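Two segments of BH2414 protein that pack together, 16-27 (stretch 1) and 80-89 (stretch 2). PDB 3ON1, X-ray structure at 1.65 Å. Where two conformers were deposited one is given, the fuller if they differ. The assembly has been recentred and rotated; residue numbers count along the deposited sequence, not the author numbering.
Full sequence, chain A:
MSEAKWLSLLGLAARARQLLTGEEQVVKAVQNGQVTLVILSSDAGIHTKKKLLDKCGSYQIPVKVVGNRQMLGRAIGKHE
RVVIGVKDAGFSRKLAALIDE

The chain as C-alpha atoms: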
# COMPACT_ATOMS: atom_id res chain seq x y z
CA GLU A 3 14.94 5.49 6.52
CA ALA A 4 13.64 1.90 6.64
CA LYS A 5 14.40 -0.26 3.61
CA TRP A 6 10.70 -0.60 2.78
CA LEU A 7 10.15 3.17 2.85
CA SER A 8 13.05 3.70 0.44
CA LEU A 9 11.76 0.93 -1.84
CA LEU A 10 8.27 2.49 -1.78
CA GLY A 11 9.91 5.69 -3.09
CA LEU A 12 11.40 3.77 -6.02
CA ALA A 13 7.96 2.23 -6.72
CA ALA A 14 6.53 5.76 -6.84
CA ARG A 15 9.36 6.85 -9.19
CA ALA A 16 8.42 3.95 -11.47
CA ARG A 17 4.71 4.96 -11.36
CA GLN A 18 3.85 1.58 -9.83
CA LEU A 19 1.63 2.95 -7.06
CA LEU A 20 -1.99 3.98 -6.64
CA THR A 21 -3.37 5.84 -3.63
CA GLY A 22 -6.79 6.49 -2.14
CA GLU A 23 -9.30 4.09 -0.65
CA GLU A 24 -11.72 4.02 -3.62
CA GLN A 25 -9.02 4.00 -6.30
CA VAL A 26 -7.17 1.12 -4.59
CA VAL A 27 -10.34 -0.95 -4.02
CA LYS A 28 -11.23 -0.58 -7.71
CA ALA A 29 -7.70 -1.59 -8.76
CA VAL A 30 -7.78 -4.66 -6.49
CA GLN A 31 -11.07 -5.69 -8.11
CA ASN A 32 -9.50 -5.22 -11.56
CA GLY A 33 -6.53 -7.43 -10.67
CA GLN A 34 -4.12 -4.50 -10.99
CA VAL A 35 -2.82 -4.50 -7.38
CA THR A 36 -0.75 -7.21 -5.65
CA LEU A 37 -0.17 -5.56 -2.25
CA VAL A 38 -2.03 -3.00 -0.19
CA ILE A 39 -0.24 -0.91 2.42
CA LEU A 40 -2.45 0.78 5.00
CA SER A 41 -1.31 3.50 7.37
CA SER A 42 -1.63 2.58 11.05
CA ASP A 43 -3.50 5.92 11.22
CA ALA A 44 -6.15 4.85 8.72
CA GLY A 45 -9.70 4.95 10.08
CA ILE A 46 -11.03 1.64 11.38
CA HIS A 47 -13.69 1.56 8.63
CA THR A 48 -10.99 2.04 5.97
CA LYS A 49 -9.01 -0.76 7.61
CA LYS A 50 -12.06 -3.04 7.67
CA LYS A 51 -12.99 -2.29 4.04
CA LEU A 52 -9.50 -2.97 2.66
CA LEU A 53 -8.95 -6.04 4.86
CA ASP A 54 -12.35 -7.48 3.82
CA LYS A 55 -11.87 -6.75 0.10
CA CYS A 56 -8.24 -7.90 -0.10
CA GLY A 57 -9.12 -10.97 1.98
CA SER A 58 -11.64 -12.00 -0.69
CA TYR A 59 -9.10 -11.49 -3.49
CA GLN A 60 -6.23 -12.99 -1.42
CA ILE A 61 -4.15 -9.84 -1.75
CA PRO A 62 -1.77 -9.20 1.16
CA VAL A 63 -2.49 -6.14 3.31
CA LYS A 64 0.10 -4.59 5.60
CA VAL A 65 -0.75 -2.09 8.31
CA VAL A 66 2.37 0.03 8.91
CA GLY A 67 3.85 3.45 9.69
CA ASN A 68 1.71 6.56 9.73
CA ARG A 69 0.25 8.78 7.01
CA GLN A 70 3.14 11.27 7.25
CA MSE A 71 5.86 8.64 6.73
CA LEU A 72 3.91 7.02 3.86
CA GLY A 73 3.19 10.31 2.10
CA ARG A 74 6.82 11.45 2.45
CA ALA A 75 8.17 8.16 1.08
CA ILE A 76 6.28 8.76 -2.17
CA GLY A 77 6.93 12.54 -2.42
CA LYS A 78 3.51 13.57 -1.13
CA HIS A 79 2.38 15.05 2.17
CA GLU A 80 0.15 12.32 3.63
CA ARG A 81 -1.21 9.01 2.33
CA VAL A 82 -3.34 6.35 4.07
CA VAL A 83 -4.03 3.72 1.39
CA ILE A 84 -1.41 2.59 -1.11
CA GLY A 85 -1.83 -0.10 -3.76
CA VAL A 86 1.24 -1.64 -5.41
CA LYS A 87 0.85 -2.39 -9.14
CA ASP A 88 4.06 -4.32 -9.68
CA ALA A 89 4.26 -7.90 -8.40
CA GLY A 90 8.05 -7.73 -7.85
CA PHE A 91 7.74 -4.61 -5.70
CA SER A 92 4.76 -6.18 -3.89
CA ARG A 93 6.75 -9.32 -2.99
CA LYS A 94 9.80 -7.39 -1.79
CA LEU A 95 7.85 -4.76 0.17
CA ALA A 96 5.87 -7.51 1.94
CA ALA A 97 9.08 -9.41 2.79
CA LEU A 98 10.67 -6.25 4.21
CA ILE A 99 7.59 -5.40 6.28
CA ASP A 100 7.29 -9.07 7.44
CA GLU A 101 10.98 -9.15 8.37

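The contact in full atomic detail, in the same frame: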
# COMPACT_ATOMS: atom_id res chain seq x y z
N ALA A 16 8.74 4.82 -10.34
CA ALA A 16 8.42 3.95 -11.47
C ALA A 16 6.93 3.98 -11.83
O ALA A 16 6.50 3.23 -12.71
CB ALA A 16 8.85 2.51 -11.15
N ARG A 17 6.16 4.83 -11.15
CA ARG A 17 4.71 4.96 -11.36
C ARG A 17 3.97 3.65 -11.13
O ARG A 17 3.00 3.33 -11.81
CB ARG A 17 4.37 5.57 -12.73
CG ARG A 17 4.94 6.97 -12.90
CD ARG A 17 4.39 7.71 -14.10
NE ARG A 17 5.01 9.02 -14.22
CZ ARG A 17 4.50 10.04 -14.91
NH1 ARG A 17 3.35 9.92 -15.55
NH2 ARG A 17 5.16 11.19 -14.95
N GLN A 18 4.43 2.89 -10.13
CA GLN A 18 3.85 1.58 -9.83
C GLN A 18 2.95 1.62 -8.61
O GLN A 18 2.64 0.57 -8.03
CB GLN A 18 4.96 0.54 -9.66
CG GLN A 18 5.76 0.29 -10.93
CD GLN A 18 4.87 -0.11 -12.09
OE1 GLN A 18 4.14 -1.10 -11.99
NE2 GLN A 18 4.89 0.67 -13.16
N LEU A 19 2.53 2.81 -8.21
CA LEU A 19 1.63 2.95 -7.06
C LEU A 19 0.34 3.67 -7.39
O LEU A 19 0.31 4.56 -8.26
CB LEU A 19 2.33 3.70 -5.91
CG LEU A 19 3.65 3.15 -5.38
CD1 LEU A 19 4.15 4.10 -4.30
CD2 LEU A 19 3.49 1.76 -4.80
N LEU A 20 -0.72 3.27 -6.68
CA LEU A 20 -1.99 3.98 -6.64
C LEU A 20 -2.25 4.38 -5.19
O LEU A 20 -1.79 3.71 -4.27
CB LEU A 20 -3.12 3.08 -7.14
CG LEU A 20 -3.10 2.79 -8.64
CD1 LEU A 20 -4.21 1.84 -9.02
CD2 LEU A 20 -3.21 4.08 -9.43
N THR A 21 -2.97 5.48 -4.98
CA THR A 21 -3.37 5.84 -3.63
C THR A 21 -4.85 6.18 -3.57
O THR A 21 -5.47 6.48 -4.60
CB THR A 21 -2.54 7.01 -3.06
OG1 THR A 21 -2.83 8.23 -3.77
CG2 THR A 21 -1.04 6.71 -3.12
N GLY A 22 -5.39 6.15 -2.36
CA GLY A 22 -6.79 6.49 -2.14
C GLY A 22 -7.63 5.25 -2.00
O GLY A 22 -7.51 4.31 -2.78
N GLU A 23 -8.49 5.25 -0.98
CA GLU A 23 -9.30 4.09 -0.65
C GLU A 23 -10.10 3.55 -1.84
O GLU A 23 -10.01 2.37 -2.16
CB GLU A 23 -10.21 4.41 0.53
CG GLU A 23 -11.00 3.23 1.04
CD GLU A 23 -11.89 3.60 2.21
OE1 GLU A 23 -11.64 4.64 2.85
OE2 GLU A 23 -12.84 2.85 2.48
N GLU A 24 -10.86 4.43 -2.50
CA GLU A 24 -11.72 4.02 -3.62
C GLU A 24 -10.91 3.60 -4.85
O GLU A 24 -11.24 2.61 -5.50
CB GLU A 24 -12.72 5.13 -3.97
CG GLU A 24 -13.69 5.47 -2.85
CD GLU A 24 -14.71 4.37 -2.58
OE1 GLU A 24 -15.48 4.51 -1.61
OE2 GLU A 24 -14.74 3.37 -3.32
N GLN A 25 -9.85 4.35 -5.16
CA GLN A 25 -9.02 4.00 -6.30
C GLN A 25 -8.35 2.64 -6.10
O GLN A 25 -8.29 1.83 -7.04
CB GLN A 25 -7.96 5.07 -6.59
CG GLN A 25 -7.19 4.82 -7.89
CD GLN A 25 -6.40 6.03 -8.36
OE1 GLN A 25 -6.14 6.95 -7.60
NE2 GLN A 25 -6.02 6.02 -9.64
N VAL A 26 -7.87 2.38 -4.89
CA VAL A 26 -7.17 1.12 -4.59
C VAL A 26 -8.13 -0.08 -4.58
O VAL A 26 -7.81 -1.14 -5.12
CB VAL A 26 -6.31 1.22 -3.31
CG1 VAL A 26 -5.76 -0.14 -2.92
CG2 VAL A 26 -5.16 2.19 -3.53
N VAL A 27 -9.30 0.10 -3.98
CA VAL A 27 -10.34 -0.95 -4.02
C VAL A 27 -10.68 -1.35 -5.46
O VAL A 27 -10.73 -2.53 -5.79
CB VAL A 27 -11.61 -0.55 -3.22
CG1 VAL A 27 -12.79 -1.47 -3.56
CG2 VAL A 27 -11.33 -0.61 -1.72
N GLU A 80 0.73 13.41 2.85
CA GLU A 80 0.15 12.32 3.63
C GLU A 80 -0.63 11.34 2.77
O GLU A 80 -1.41 11.76 1.91
CB GLU A 80 -0.78 12.88 4.71
CG GLU A 80 -0.09 13.78 5.71
CD GLU A 80 -1.04 14.35 6.74
OE1 GLU A 80 -2.27 14.22 6.56
OE2 GLU A 80 -0.54 14.95 7.72
N ARG A 81 -0.42 10.04 3.01
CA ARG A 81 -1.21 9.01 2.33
C ARG A 81 -1.64 7.94 3.32
O ARG A 81 -0.88 7.58 4.23
CB ARG A 81 -0.43 8.37 1.17
CG ARG A 81 -0.27 9.26 -0.07
CD ARG A 81 -1.61 9.63 -0.66
NE ARG A 81 -1.47 10.37 -1.92
CZ ARG A 81 -1.35 11.69 -2.01
NH1 ARG A 81 -1.37 12.44 -0.92
NH2 ARG A 81 -1.23 12.26 -3.20
N VAL A 82 -2.87 7.43 3.19
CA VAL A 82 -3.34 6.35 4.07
C VAL A 82 -3.47 5.00 3.39
O VAL A 82 -3.25 3.96 4.01
CB VAL A 82 -4.67 6.69 4.81
CG1 VAL A 82 -4.40 7.63 5.97
CG2 VAL A 82 -5.68 7.29 3.86
N VAL A 83 -3.84 4.99 2.11
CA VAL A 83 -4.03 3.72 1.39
C VAL A 83 -3.18 3.72 0.14
O VAL A 83 -3.33 4.58 -0.72
CB VAL A 83 -5.51 3.49 1.00
CG1 VAL A 83 -5.67 2.14 0.31
CG2 VAL A 83 -6.43 3.60 2.20
N ILE A 84 -2.28 2.74 0.05
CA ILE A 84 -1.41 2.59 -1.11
C ILE A 84 -1.60 1.20 -1.71
O ILE A 84 -1.58 0.20 -0.99
CB ILE A 84 0.08 2.80 -0.74
CG1 ILE A 84 0.29 4.22 -0.21
CG2 ILE A 84 0.99 2.49 -1.95
CD1 ILE A 84 1.68 4.49 0.34
N GLY A 85 -1.79 1.16 -3.02
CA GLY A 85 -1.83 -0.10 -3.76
C GLY A 85 -0.62 -0.23 -4.67
O GLY A 85 -0.27 0.70 -5.40
N VAL A 86 0.03 -1.39 -4.62
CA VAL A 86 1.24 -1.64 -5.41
C VAL A 86 0.89 -2.42 -6.68
O VAL A 86 0.32 -3.52 -6.61
CB VAL A 86 2.32 -2.35 -4.56
CG1 VAL A 86 3.62 -2.49 -5.35
CG2 VAL A 86 2.56 -1.59 -3.27
N LYS A 87 1.27 -1.87 -7.83
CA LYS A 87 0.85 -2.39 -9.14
C LYS A 87 1.85 -3.34 -9.77
O LYS A 87 1.57 -3.93 -10.82
CB LYS A 87 0.57 -1.24 -10.12
CG LYS A 87 -0.53 -0.28 -9.67
CD LYS A 87 -1.04 0.57 -10.82
CE LYS A 87 0.04 1.45 -11.40
NZ LYS A 87 -0.54 2.49 -12.30
N ASP A 88 3.01 -3.47 -9.15
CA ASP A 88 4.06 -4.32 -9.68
C ASP A 88 4.30 -5.48 -8.72
O ASP A 88 4.63 -5.26 -7.54
CB ASP A 88 5.35 -3.52 -9.88
CG ASP A 88 6.48 -4.36 -10.45
OD1 ASP A 88 6.55 -4.52 -11.69
OD2 ASP A 88 7.29 -4.88 -9.66
N ALA A 89 4.13 -6.70 -9.22
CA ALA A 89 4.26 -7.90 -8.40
C ALA A 89 5.62 -8.06 -7.73
O ALA A 89 5.71 -8.53 -6.59
CB ALA A 89 3.91 -9.17 -9.21
O HOH W 1 1.96 3.11 -14.32
O HOH W 2 0.34 5.04 -11.60
O HOH W 3 4.96 -3.48 -13.48
O HOH W 4 1.98 -1.72 -13.47

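A short antiparallel pairing of two strands distributes its side chains to the two faces of the sheet, and an element that follows the strand can cover one of them; the contact between residues 16-27 and 80-89 of BH2414 protein illustrates the principle economically. On one face, Leu 19, with chi1 m and chi2 t, brings its CD2 to 3.8 Å from Val 86 CG2 and 3.9 Å from Ile 84 CG2, so that one methyl touches two neighbours on the partner strand. Thr 21 shares this face, its CG2 lying 4.1 Å from Ile 84 CG1.

The other face is covered by the helix that begins just after the first strand. Val 26 points toward the second strand, its CB 3.8 Å from Val 83 CG1 and its CG2 3.6 Å from Gly 85 N. Gly 85 makes this close approach possible: a CB built there in ideal geometry would lie 3.1 Å from Val 26 CG1, a tight fit. Leu 20 lies on the same face, and its CG packs at 3.7 Å against Lys 87 CD, the aliphatic part of a lysine serving as an apolar surface.

The backbone holds these layers in register. Leu 20 and Gly 85 form a reciprocal pair: Leu 20 N donates to Gly 85 O at 2.9 Å, and Gly 85 N donates to Leu 20 O at 2.8 Å, both nearly straight. Lys 87 N extends the ladder to Gln 18 O at 2.8 Å, while at the other end Gly 22 N reaches Val 83 O at 3.1 Å. Gly 22 then occupies the N-cap position of the helix, with a positive phi of 101° at which a CB would be jammed against the preceding carbonyl oxygen. The chain can thus finish its strand pairing and turn directly into the helix that supplies Val 26.

Polar side chains and water finish the margins. Beyond the apolar part of Thr 21, its OG1 accepts a hydrogen bond from Arg 81 NE at 3.1 Å, meeting the guanidinium at its edge. At the far end, Gln 18 NE2 donates to Ala 16 O at 3.1 Å within its own stretch, while its OE1 lies 3.4 Å from Asp 88 CB. Lys 87 NZ makes no direct hydrogen bond to the first stretch; instead it donates to two waters, at 2.8 Å from water 2 and 3.3 Å from water 1, and both waters donate to Arg 17 O, so the ammonium group is joined to that carbonyl through solvent.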